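Local coordinates for glycoside hydrolase family 81 (Clostridium thermocellum, PDB 6FOP), which probably hydrolyses beta-1,3-glucans such as laminarin, as a family 81 enzyme of the bacterium's cellulosome, at residues F89-S94 with P143-S148; P132-V137 with F201-L206. All blocks are in the same frame, centred on the assembly; numbering follows the deposited sequence. Where two conformers were deposited one is given.

Interaction 1. Residues F89-S94 with P143-S148. With MG (magnesium ion), chain B.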
loop_
_atom_site.group_PDB
_atom_site.type_symbol
_atom_site.label_atom_id
_atom_site.label_comp_id
_atom_site.label_asym_id
_atom_site.label_seq_id
_atom_site.Cartn_x
_atom_site.Cartn_y
_atom_site.Cartn_z
ATOM N N PHE A 89 17.286 -19.209 14.366
ATOM C CA PHE A 89 17.389 -20.661 14.164
ATOM C C PHE A 89 16.788 -21.021 12.826
ATOM O O PHE A 89 15.874 -20.323 12.316
ATOM C CB PHE A 89 16.729 -21.476 15.290
ATOM C CG PHE A 89 15.306 -21.130 15.530
ATOM C CD1 PHE A 89 14.294 -21.807 14.835
ATOM C CD2 PHE A 89 14.953 -20.192 16.476
ATOM C CE1 PHE A 89 12.961 -21.518 15.071
ATOM C CE2 PHE A 89 13.630 -19.882 16.708
ATOM C CZ PHE A 89 12.627 -20.570 16.024
ATOM N N THR A 90 17.264 -22.123 12.249
ATOM C CA THR A 90 16.703 -22.647 11.032
ATOM C C THR A 90 15.868 -23.890 11.365
ATOM O O THR A 90 16.344 -24.812 12.052
ATOM C CB THR A 90 17.820 -22.963 10.005
ATOM O OG1 THR A 90 18.433 -21.729 9.582
ATOM C CG2 THR A 90 17.291 -23.664 8.824
ATOM N N VAL A 91 14.628 -23.906 10.892
ATOM C CA VAL A 91 13.753 -25.060 11.003
ATOM C C VAL A 91 14.075 -25.945 9.821
ATOM O O VAL A 91 13.695 -25.656 8.695
ATOM C CB VAL A 91 12.270 -24.651 10.998
ATOM C CG1 VAL A 91 11.353 -25.867 11.021
ATOM C CG2 VAL A 91 11.955 -23.750 12.182
ATOM N N GLY A 92 14.798 -27.036 10.119
ATOM C CA GLY A 92 15.194 -28.032 9.138
ATOM C C GLY A 92 14.511 -29.366 9.424
ATOM O O GLY A 92 13.561 -29.447 10.217
ATOM N N HIS A 93 15.052 -30.416 8.822
ATOM C CA HIS A 93 14.411 -31.718 8.770
ATOM C C HIS A 93 15.480 -32.776 9.114
ATOM O O HIS A 93 16.661 -32.667 8.719
ATOM C CB HIS A 93 13.833 -31.902 7.381
ATOM C CG HIS A 93 12.932 -33.081 7.222
ATOM N ND1 HIS A 93 13.410 -34.367 7.182
ATOM C CD2 HIS A 93 11.604 -33.170 7.004
ATOM C CE1 HIS A 93 12.415 -35.207 6.962
ATOM N NE2 HIS A 93 11.305 -34.501 6.858
ATOM N N SER A 94 15.069 -33.804 9.855
ATOM C CA SER A 94 16.012 -34.784 10.407
ATOM C C SER A 94 16.636 -35.699 9.371
ATOM O O SER A 94 17.683 -36.276 9.621
ATOM C CB SER A 94 15.332 -35.605 11.504
ATOM O OG SER A 94 14.262 -36.376 11.022
ATOM N N PRO A 143 11.320 -32.381 13.030
ATOM C CA PRO A 143 11.904 -31.030 13.063
ATOM C C PRO A 143 13.295 -31.063 13.628
ATOM O O PRO A 143 13.501 -31.626 14.705
ATOM C CB PRO A 143 10.966 -30.261 14.001
ATOM C CG PRO A 143 9.690 -31.035 13.956
ATOM C CD PRO A 143 10.128 -32.461 13.880
ATOM N N ARG A 144 14.240 -30.496 12.884
ATOM C CA ARG A 144 15.620 -30.394 13.306
ATOM C C ARG A 144 15.893 -28.912 13.392
ATOM O O ARG A 144 15.978 -28.249 12.358
ATOM C CB ARG A 144 16.533 -31.086 12.279
ATOM C CG ARG A 144 18.022 -31.061 12.636
ATOM C CD ARG A 144 18.829 -31.834 11.594
ATOM N NE ARG A 144 18.759 -31.233 10.259
ATOM C CZ ARG A 144 19.522 -30.236 9.816
ATOM N NH1 ARG A 144 20.476 -29.692 10.588
ATOM N NH2 ARG A 144 19.381 -29.768 8.573
ATOM N N ILE A 145 15.933 -28.393 14.619
ATOM C CA ILE A 145 16.043 -26.955 14.874
ATOM C C ILE A 145 17.508 -26.595 15.061
ATOM O O ILE A 145 18.118 -26.857 16.121
ATOM C CB ILE A 145 15.187 -26.512 16.081
ATOM C CG1 ILE A 145 13.777 -27.143 16.009
ATOM C CG2 ILE A 145 15.137 -24.984 16.162
ATOM C CD1 ILE A 145 12.971 -26.849 14.764
ATOM N N ASP A 146 18.082 -26.022 14.004
ATOM C CA ASP A 146 19.498 -25.693 13.930
ATOM C C ASP A 146 19.699 -24.245 14.347
ATOM O O ASP A 146 19.451 -23.309 13.567
ATOM C CB ASP A 146 19.981 -25.942 12.497
ATOM C CG ASP A 146 21.445 -25.649 12.288
ATOM O OD1 ASP A 146 22.151 -25.296 13.242
ATOM O OD2 ASP A 146 21.882 -25.758 11.115
ATOM N N PHE A 147 20.086 -24.051 15.600
ATOM C CA PHE A 147 20.260 -22.702 16.171
ATOM C C PHE A 147 21.541 -22.038 15.686
ATOM O O PHE A 147 22.519 -22.718 15.320
ATOM C CB PHE A 147 20.261 -22.760 17.710
ATOM C CG PHE A 147 18.909 -23.020 18.303
ATOM C CD1 PHE A 147 18.443 -24.314 18.445
ATOM C CD2 PHE A 147 18.083 -21.952 18.672
ATOM C CE1 PHE A 147 17.170 -24.554 18.972
ATOM C CE2 PHE A 147 16.821 -22.177 19.196
ATOM C CZ PHE A 147 16.355 -23.478 19.325
ATOM N N SER A 148 21.518 -20.708 15.654
ATOM C CA SER A 148 22.722 -19.913 15.428
ATOM C C SER A 148 23.496 -19.810 16.743
ATOM O O SER A 148 23.402 -18.810 17.471
ATOM C CB SER A 148 22.358 -18.540 14.882
ATOM O OG SER A 148 23.517 -17.766 14.737
HETATM MG MG MG B . 23.398 -24.886 15.105
HETATM O O HOH W 1 21.561 -22.819 9.350
HETATM O O HOH W 2 17.065 -29.908 6.823
HETATM O O HOH W 3 25.038 -24.046 16.475
HETATM O O HOH W 4 24.112 -27.106 15.105
#
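Pro-143 CA lies 3.7 Å from Gly-92 O at one end of an antiparallel ladder, where Pro-143 pairs with His-93. Arg-144 closes a pair of backbone hydrogen bonds with Gly-92, N to O each way. Its side chain runs extended to CD and then bends (chi3 63°), which places NE 3.0 Å from His-93 O. That oxygen lies in the guanidinium plane, although NE stands well above the plane of the carbonyl. A water accepts from both Arg-144 NH2 and His-93 N, a second tie between the same residues, while Gly-92 has no side chain to obstruct the guanidinium.

Ile-145 turns to the opposite face and lies alongside Phe-89, with CG2 3.5 Å from Phe-89 CD1; its CD1 reaches Val-91 CG2 at 4.2 Å. Back on the arginine's face, Asp-146 forms the second doubly bonded backbone pair, with Thr-90 N 2.8 Å from Asp-146 O. Its CG is anti to the backbone N (chi1 -180°), and OD1 binds a magnesium ion at 2.3 Å. Phe-147 O, 2.4 Å from the magnesium, and two waters also ligate it, so backbone and carboxylate grip the metal together; Gly-188 belongs to the same site. Phe-89 CB sits over one face of the Phe-147 ring, toward its rim and 3.7 Å from Phe-147 CD2, a CH-pi contact; the two rings are oblique, planes at 48°.

Strand 66-70 flanks 89-93 through backbone bonds at Val-69 and Ile-67, and strand 189-193 flanks 143-147 at Cys-192 and Ile-190. The apolar face packs onto strands 133-139 and 200-206, as in a beta sandwich.

Interaction 2. Residues P132-V137 with F201-L206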
loop_
_atom_site.group_PDB
_atom_site.type_symbol
_atom_site.label_atom_id
_atom_site.label_comp_id
_atom_site.label_asym_id
_atom_site.label_seq_id
_atom_site.Cartn_x
_atom_site.Cartn_y
_atom_site.Cartn_z
ATOM N N PRO A 132 2.821 -13.597 16.250
ATOM C CA PRO A 132 4.111 -13.978 16.869
ATOM C C PRO A 132 4.463 -15.452 16.638
ATOM O O PRO A 132 5.525 -15.882 17.076
ATOM C CB PRO A 132 3.841 -13.716 18.357
ATOM C CG PRO A 132 2.420 -14.021 18.511
ATOM C CD PRO A 132 1.750 -13.513 17.258
ATOM N N TYR A 133 3.553 -16.211 16.026
ATOM C CA TYR A 133 3.746 -17.629 15.729
ATOM C C TYR A 133 4.188 -17.880 14.306
ATOM O O TYR A 133 3.890 -17.065 13.400
ATOM C CB TYR A 133 2.469 -18.413 15.915
ATOM C CG TYR A 133 1.924 -18.429 17.315
ATOM C CD1 TYR A 133 2.410 -19.359 18.267
ATOM C CD2 TYR A 133 0.902 -17.593 17.702
ATOM C CE1 TYR A 133 1.893 -19.400 19.544
ATOM C CE2 TYR A 133 0.391 -17.617 18.988
ATOM C CZ TYR A 133 0.895 -18.542 19.916
ATOM O OH TYR A 133 0.323 -18.563 21.180
ATOM N N ALA A 134 4.853 -19.025 14.087
ATOM C CA ALA A 134 4.960 -19.639 12.758
ATOM C C ALA A 134 4.604 -21.111 12.951
ATOM O O ALA A 134 4.919 -21.704 13.997
ATOM C CB ALA A 134 6.328 -19.483 12.127
ATOM N N TYR A 135 3.901 -21.667 11.978
ATOM C CA TYR A 135 3.297 -22.996 12.098
ATOM C C TYR A 135 3.848 -23.923 11.014
ATOM O O TYR A 135 4.035 -23.505 9.876
ATOM C CB TYR A 135 1.783 -22.908 11.939
ATOM C CG TYR A 135 1.103 -21.838 12.788
ATOM C CD1 TYR A 135 0.850 -22.016 14.122
ATOM C CD2 TYR A 135 0.731 -20.626 12.220
ATOM C CE1 TYR A 135 0.232 -21.067 14.887
ATOM C CE2 TYR A 135 0.110 -19.652 12.976
ATOM C CZ TYR A 135 -0.134 -19.838 14.299
ATOM O OH TYR A 135 -0.765 -18.854 15.042
ATOM N N PHE A 136 4.093 -25.192 11.384
ATOM C CA PHE A 136 4.745 -26.132 10.493
ATOM C C PHE A 136 4.076 -27.499 10.533
ATOM O O PHE A 136 3.611 -27.937 11.594
ATOM C CB PHE A 136 6.224 -26.309 10.883
ATOM C CG PHE A 136 7.016 -25.012 10.946
ATOM C CD1 PHE A 136 7.064 -24.269 12.107
ATOM C CD2 PHE A 136 7.681 -24.546 9.824
ATOM C CE1 PHE A 136 7.759 -23.062 12.156
ATOM C CE2 PHE A 136 8.374 -23.344 9.867
ATOM C CZ PHE A 136 8.417 -22.618 11.039
ATOM N N VAL A 137 4.083 -28.166 9.373
ATOM C CA VAL A 137 3.684 -29.576 9.294
ATOM C C VAL A 137 4.810 -30.299 8.566
ATOM O O VAL A 137 5.275 -29.853 7.515
ATOM C CB VAL A 137 2.344 -29.746 8.558
ATOM C CG1 VAL A 137 2.067 -31.236 8.285
ATOM C CG2 VAL A 137 1.229 -29.162 9.403
ATOM N N PHE A 201 3.943 -28.704 14.391
ATOM C CA PHE A 201 5.041 -28.122 15.209
ATOM C C PHE A 201 4.927 -26.618 15.034
ATOM O O PHE A 201 4.736 -26.161 13.909
ATOM C CB PHE A 201 6.387 -28.620 14.692
ATOM C CG PHE A 201 7.571 -28.136 15.464
ATOM C CD1 PHE A 201 7.987 -28.820 16.605
ATOM C CD2 PHE A 201 8.258 -26.999 15.078
ATOM C CE1 PHE A 201 9.064 -28.398 17.321
ATOM C CE2 PHE A 201 9.362 -26.559 15.815
ATOM C CZ PHE A 201 9.750 -27.261 16.945
ATOM N N SER A 202 5.003 -25.855 16.123
ATOM C CA SER A 202 4.972 -24.385 15.985
ATOM C C SER A 202 6.022 -23.736 16.849
ATOM O O SER A 202 6.563 -24.365 17.767
ATOM C CB SER A 202 3.585 -23.821 16.301
ATOM O OG SER A 202 3.241 -24.050 17.645
ATOM N N ILE A 203 6.292 -22.471 16.570
ATOM C CA ILE A 203 7.225 -21.661 17.363
ATOM C C ILE A 203 6.543 -20.321 17.601
ATOM O O ILE A 203 5.619 -19.948 16.836
ATOM C CB ILE A 203 8.590 -21.488 16.682
ATOM C CG1 ILE A 203 8.522 -20.609 15.425
ATOM C CG2 ILE A 203 9.177 -22.851 16.340
ATOM C CD1 ILE A 203 8.613 -19.106 15.652
ATOM N N ALA A 204 6.964 -19.611 18.639
ATOM C CA ALA A 204 6.564 -18.202 18.832
ATOM C C ALA A 204 7.722 -17.426 19.313
ATOM O O ALA A 204 8.527 -17.914 20.108
ATOM C CB ALA A 204 5.423 -18.035 19.820
ATOM N N VAL A 205 7.799 -16.178 18.882
ATOM C CA VAL A 205 8.668 -15.210 19.533
ATOM C C VAL A 205 7.931 -14.646 20.756
ATOM O O VAL A 205 6.764 -14.257 20.670
ATOM C CB VAL A 205 9.161 -14.096 18.593
ATOM C CG1 VAL A 205 8.022 -13.293 17.952
ATOM C CG2 VAL A 205 10.119 -13.163 19.331
ATOM N N LEU A 206 8.596 -14.712 21.906
ATOM C CA LEU A 206 8.002 -14.356 23.189
ATOM C C LEU A 206 8.497 -12.997 23.618
ATOM O O LEU A 206 9.615 -12.629 23.308
ATOM C CB LEU A 206 8.413 -15.394 24.239
ATOM C CG LEU A 206 8.048 -16.831 23.893
ATOM C CD1 LEU A 206 8.691 -17.795 24.890
ATOM C CD2 LEU A 206 6.550 -17.037 23.842
#
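Phe-136 offers the edge of its ring to strand 201-206. Phe-201 O lies in the ring plane, 3.5 Å from Phe-136 CD1, and Ile-203 CG1 sits near the same plane, 4.2 Å from CE1. In turn Phe-136 CD1 comes to the edge of the Phe-201 ring, 4.2 Å from Phe-201 CD2. On the other side of the sheet, Tyr-133 has Ile-203 O at its ring edge, and Ala-204 CB approaches the ring obliquely, 3.6 Å from CD1. Tyr-135 CD1 meets Ser-202 CB, also obliquely, at 3.9 Å.

Ile-203 holds CG1 between its backbone N and carbonyl carbon (chi1 69°), which sets that carbon against Ala-134 CB as well as the Phe-136 rim. Beneath these side chains the backbones run antiparallel, their axes at 169°. Ala-134 and Ile-203 exchange two hydrogen bonds, Phe-136 and Phe-201 two more, and Val-205 N donates to Pro-132 O at 2.9 Å. Phe-201 O takes Phe-136 N at 2.8 Å, nearly along the C=O axis, although the N-H itself points somewhat off line.

The face of Ala-134, Phe-136, Phe-201 and Ile-203 is hydrocarbon, whereas the other mixes rings and Ala-204 with hydroxyls, two of which bond outside the pair: Tyr-133 OH to Tyr-217 O of helix 211-220, and Ser-202 OG to Ala-221 O. Residues between the cross-strand bonds pair outward through their backbones, Tyr-135 with Thr-126 and Ser-202 with Phe-175. Besides accepting from Phe-136 N, Phe-201 O meets the C-H edge of the Phe-136 ring, probably a weak electrostatic complement.

How the interactions relate
The two contacts belong to different antiparallel sheets that lie one against the other, their centres about 13 Å apart. Interaction 1 joins adjacent inner strands of one sheet, and interaction 2 does the same in the other. Along the chain their segments alternate: 89-94, 132-137, 143-148, then 201-206, with strand 133-139 leading straight into 143-147 and so passing from sheet to sheet. Where the layers meet, Ile-145 CD1 lies 3.8 Å from Phe-201 CE2, Val-91 touches Phe-136, Pro-143 touches Phe-201, and Phe-89 reaches Ile-203. A shared apolar core therefore binds the sheets as a sandwich, with the magnesium site on the far face of the first.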